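Local coordinates for protein endosialidase (Enterobacteria phage phi92, PDB 4HIZ) that hydrolyses polysialic acid as a phage endosialidase, acting on alpha-2,8 and alpha-2,9 linkages between sialic acid units, at residues W178-P183 / T264-S269. Numbering follows the deposited sequence.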
ATOM      1  N   TRP A 178      31.583   0.633  11.696  1.00 12.32           N
ATOM      2  CA  TRP A 178      30.597  -0.287  12.267  1.00 11.83           C
ATOM      3  C   TRP A 178      30.663  -1.580  11.490  1.00 12.79           C
ATOM      4  O   TRP A 178      30.781  -1.559  10.249  1.00 12.74           O
ATOM      5  CB  TRP A 178      29.167   0.275  12.126  1.00 12.64           C
ATOM      6  CG  TRP A 178      28.784   1.423  13.046  1.00 13.99           C
ATOM      7  CD1 TRP A 178      29.597   2.384  13.598  1.00 15.26           C
ATOM      8  CD2 TRP A 178      27.445   1.727  13.479  1.00 14.00           C
ATOM      9  NE1 TRP A 178      28.835   3.261  14.366  1.00 15.03           N
ATOM     10  CE2 TRP A 178      27.516   2.879  14.306  1.00 15.05           C
ATOM     11  CE3 TRP A 178      26.207   1.121  13.265  1.00 13.29           C
ATOM     12  CZ2 TRP A 178      26.382   3.447  14.904  1.00 15.72           C
ATOM     13  CZ3 TRP A 178      25.076   1.675  13.869  1.00 13.97           C
ATOM     14  CH2 TRP A 178      25.163   2.837  14.655  1.00 14.89           C
ATOM     15  N   SER A 179      30.584  -2.719  12.179  1.00 12.70           N
ATOM     16  CA  SER A 179      30.490  -3.980  11.440  0.66 12.52           C
ATOM     17  C   SER A 179      29.634  -5.001  12.129  1.00 12.37           C
ATOM     18  O   SER A 179      29.461  -4.972  13.334  1.00 12.91           O
ATOM     19  CB  SER A 179      31.872  -4.589  11.124  0.66 14.08           C
ATOM     20  OG  SER A 179      32.415  -5.253  12.249  0.66 14.56           O
ATOM     21  N   ARG A 180      29.061  -5.886  11.307  1.00 11.80           N
ATOM     22  CA  ARG A 180      28.262  -7.036  11.786  1.00 11.63           C
ATOM     23  C   ARG A 180      28.567  -8.172  10.854  1.00 11.84           C
ATOM     24  O   ARG A 180      28.943  -7.956   9.711  1.00 12.85           O
ATOM     25  CB  ARG A 180      26.738  -6.749  11.642  1.00 11.67           C
ATOM     26  CG  ARG A 180      26.082  -6.221  12.911  1.00 12.47           C
ATOM     27  CD  ARG A 180      24.606  -5.930  12.639  1.00 13.46           C
ATOM     28  NE  ARG A 180      23.889  -5.642  13.884  1.00 14.19           N
ATOM     29  CZ  ARG A 180      22.634  -5.174  13.904  1.00 14.71           C
ATOM     30  NH1 ARG A 180      21.984  -4.967  12.744  1.00 13.18           N
ATOM     31  NH2 ARG A 180      22.020  -4.964  15.065  1.00 14.75           N
ATOM     32  N   PRO A 181      28.350  -9.409  11.312  1.00 12.11           N
ATOM     33  CA  PRO A 181      28.425 -10.516  10.355  1.00 12.13           C
ATOM     34  C   PRO A 181      27.265 -10.373   9.362  1.00 12.60           C
ATOM     35  O   PRO A 181      26.173  -9.975   9.782  1.00 14.19           O
ATOM     36  CB  PRO A 181      28.197 -11.749  11.241  1.00 12.86           C
ATOM     37  CG  PRO A 181      27.380 -11.271  12.409  1.00 13.15           C
ATOM     38  CD  PRO A 181      27.877  -9.832  12.646  1.00 13.01           C
ATOM     39  N   MET A 182      27.484 -10.673   8.088  1.00 11.69           N
ATOM     40  CA  MET A 182      26.386 -10.607   7.128  1.00 13.01           C
ATOM     41  C   MET A 182      25.327 -11.655   7.472  1.00 12.75           C
ATOM     42  O   MET A 182      25.627 -12.668   8.081  1.00 12.47           O
ATOM     43  CB  MET A 182      26.905 -10.913   5.716  1.00 15.15           C
ATOM     44  CG  MET A 182      27.694  -9.773   5.092  1.00 16.38           C
ATOM     45  SD  MET A 182      26.728  -8.230   4.938  1.00 19.58           S
ATOM     46  CE  MET A 182      25.627  -8.642   3.564  1.00 19.89           C
ATOM     47  N   PRO A 183      24.072 -11.425   7.060  1.00 13.12           N
ATOM     48  CA  PRO A 183      23.092 -12.508   7.151  1.00 12.65           C
ATOM     49  C   PRO A 183      23.461 -13.567   6.119  1.00 12.72           C
ATOM     50  O   PRO A 183      23.551 -13.267   4.927  1.00 13.13           O
ATOM     51  CB  PRO A 183      21.761 -11.804   6.771  1.00 13.66           C
ATOM     52  CG  PRO A 183      22.157 -10.545   6.093  1.00 15.93           C
ATOM     53  CD  PRO A 183      23.536 -10.195   6.431  1.00 14.49           C
ATOM     54  N   THR A 264      23.745 -17.116  10.355  1.00 11.02           N
ATOM     55  CA  THR A 264      23.997 -16.021  11.259  1.00 11.58           C
ATOM     56  C   THR A 264      22.655 -15.378  11.635  1.00 12.00           C
ATOM     57  O   THR A 264      21.620 -15.612  10.971  1.00 12.88           O
ATOM     58  CB  THR A 264      24.864 -14.950  10.614  1.00 13.36           C
ATOM     59  OG1 THR A 264      24.205 -14.478   9.441  1.00 13.47           O
ATOM     60  CG2 THR A 264      26.238 -15.541  10.233  1.00 15.13           C
ATOM     61  N   ARG A 265      22.689 -14.562  12.678  1.00 11.85           N
ATOM     62  CA  ARG A 265      21.559 -13.720  13.075  1.00 12.08           C
ATOM     63  C   ARG A 265      22.038 -12.279  13.072  1.00 12.56           C
ATOM     64  O   ARG A 265      22.425 -11.725  14.109  1.00 13.63           O
ATOM     65  CB  ARG A 265      21.039 -14.128  14.460  1.00 13.22           C
ATOM     66  CG  ARG A 265      20.492 -15.582  14.488  1.00 13.97           C
ATOM     67  CD  ARG A 265      19.779 -15.865  15.798  1.00 14.69           C
ATOM     68  NE  ARG A 265      20.721 -16.186  16.881  1.00 14.55           N
ATOM     69  CZ  ARG A 265      20.688 -15.668  18.103  1.00 15.18           C
ATOM     70  NH1 ARG A 265      19.794 -14.734  18.424  1.00 15.27           N
ATOM     71  NH2 ARG A 265      21.571 -16.087  19.008  1.00 16.55           N
ATOM     72  N   PHE A 266      22.057 -11.686  11.875  1.00 13.44           N
ATOM     73  CA  PHE A 266      22.552 -10.336  11.668  1.00 13.02           C
ATOM     74  C   PHE A 266      21.889  -9.335  12.627  1.00 13.04           C
ATOM     75  O   PHE A 266      22.547  -8.496  13.247  1.00 12.06           O
ATOM     76  CB  PHE A 266      22.252  -9.939  10.201  1.00 12.33           C
ATOM     77  CG  PHE A 266      22.504  -8.460   9.875  1.00 13.32           C
ATOM     78  CD1 PHE A 266      23.755  -8.033   9.501  1.00 13.73           C
ATOM     79  CD2 PHE A 266      21.454  -7.532   9.888  1.00 15.28           C
ATOM     80  CE1 PHE A 266      23.997  -6.682   9.155  1.00 13.35           C
ATOM     81  CE2 PHE A 266      21.678  -6.185   9.558  1.00 15.25           C
ATOM     82  CZ  PHE A 266      22.932  -5.758   9.168  1.00 14.59           C
ATOM     83  N   TRP A 267      20.572  -9.409  12.724  1.00 13.23           N
ATOM     84  CA  TRP A 267      19.809  -8.443  13.493  1.00 13.93           C
ATOM     85  C   TRP A 267      19.897  -8.619  14.989  1.00 13.97           C
ATOM     86  O   TRP A 267      19.498  -7.711  15.725  1.00 15.92           O
ATOM     87  CB  TRP A 267      18.317  -8.455  13.044  1.00 13.97           C
ATOM     88  CG  TRP A 267      18.130  -8.007  11.594  1.00 15.50           C
ATOM     89  CD1 TRP A 267      17.978  -6.718  11.151  1.00 15.92           C
ATOM     90  CD2 TRP A 267      18.137  -8.837  10.416  1.00 16.48           C
ATOM     91  NE1 TRP A 267      17.867  -6.702   9.772  1.00 16.59           N
ATOM     92  CE2 TRP A 267      17.948  -7.987   9.301  1.00 17.13           C
ATOM     93  CE3 TRP A 267      18.281 -10.211  10.201  1.00 17.97           C
ATOM     94  CZ2 TRP A 267      17.881  -8.462   7.992  1.00 18.35           C
ATOM     95  CZ3 TRP A 267      18.196 -10.701   8.883  1.00 19.85           C
ATOM     96  CH2 TRP A 267      18.003  -9.822   7.794  1.00 19.36           C
ATOM     97  N   ASP A 268      20.403  -9.776  15.436  1.00 14.12           N
ATOM     98  CA  ASP A 268      20.647 -10.019  16.859  1.00 14.25           C
ATOM     99  C   ASP A 268      22.111  -9.843  17.255  1.00 14.29           C
ATOM    100  O   ASP A 268      22.466 -10.006  18.423  1.00 15.80           O
ATOM    101  CB  ASP A 268      20.195 -11.447  17.240  1.00 15.45           C
ATOM    102  CG  ASP A 268      18.697 -11.639  17.100  1.00 17.63           C
ATOM    103  OD1 ASP A 268      17.931 -10.652  17.201  1.00 18.65           O
ATOM    104  OD2 ASP A 268      18.288 -12.791  16.898  1.00 17.63           O
ATOM    105  N   SER A 269      22.974  -9.542  16.299  1.00 12.25           N
ATOM    106  CA  SER A 269      24.407  -9.419  16.632  1.00 13.12           C
ATOM    107  C   SER A 269      24.741  -7.971  16.972  1.00 14.58           C
ATOM    108  O   SER A 269      24.401  -7.088  16.237  1.00 15.64           O
ATOM    109  CB  SER A 269      25.265  -9.864  15.435  1.00 13.87           C
ATOM    110  OG  SER A 269      25.072 -11.244  15.131  1.00 14.45           O
TER
HETATM  111  O   HOH W   1      19.022  -5.054  15.215  1.00 24.70           O
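R180 crosses the F266 ring at about a right angle and sets its CD over one face, toward the rim, 3.8 Å from the centroid, in a CH-pi contact. The guanidinium stands steeply to that ring, the planes 75° apart, and its CZ lies 4.8 Å from the centroid, a cation-pi contact over the face. NE then gives a bent hydrogen bond to O of S269 (2.8 Å). Beyond it, a water accepts from NH2 of R180 and donates to the carbonyl of W267, and W271 makes a second cation-pi contact with R180. The first torsion of F266 carries CG anti to the backbone N (chi1 171°), from where the ring reaches the R180 chain. At the ring edge CD1 meets O of P181 at 3.1 Å; that carbonyl is buried here and has no hydrogen-bond partner. CD of P183 packs 3.8 Å from the same CD1.

In the fold, this is the neck where an eight-stranded antiparallel sheet is inserted into the catalytic beta-propeller: the chain leaves along strand 172-181 and returns through 264-269 to strand 272-275, its neighbour in the propeller sheet. The two passes are tied at the insertion end by T264, whose OG1 donates to a lone pair of O of M182 (2.7 Å) and also bonds to N of Y184. A short 3-10 turn, 266-268, shapes the returning pass; S269 OG reaches back to O of R265 at 2.9 Å. The W267 ring takes CD2 of F266 over its centre; its NE1 is bonded to E130, and the ring stacks on H510 of a neighbouring subunit.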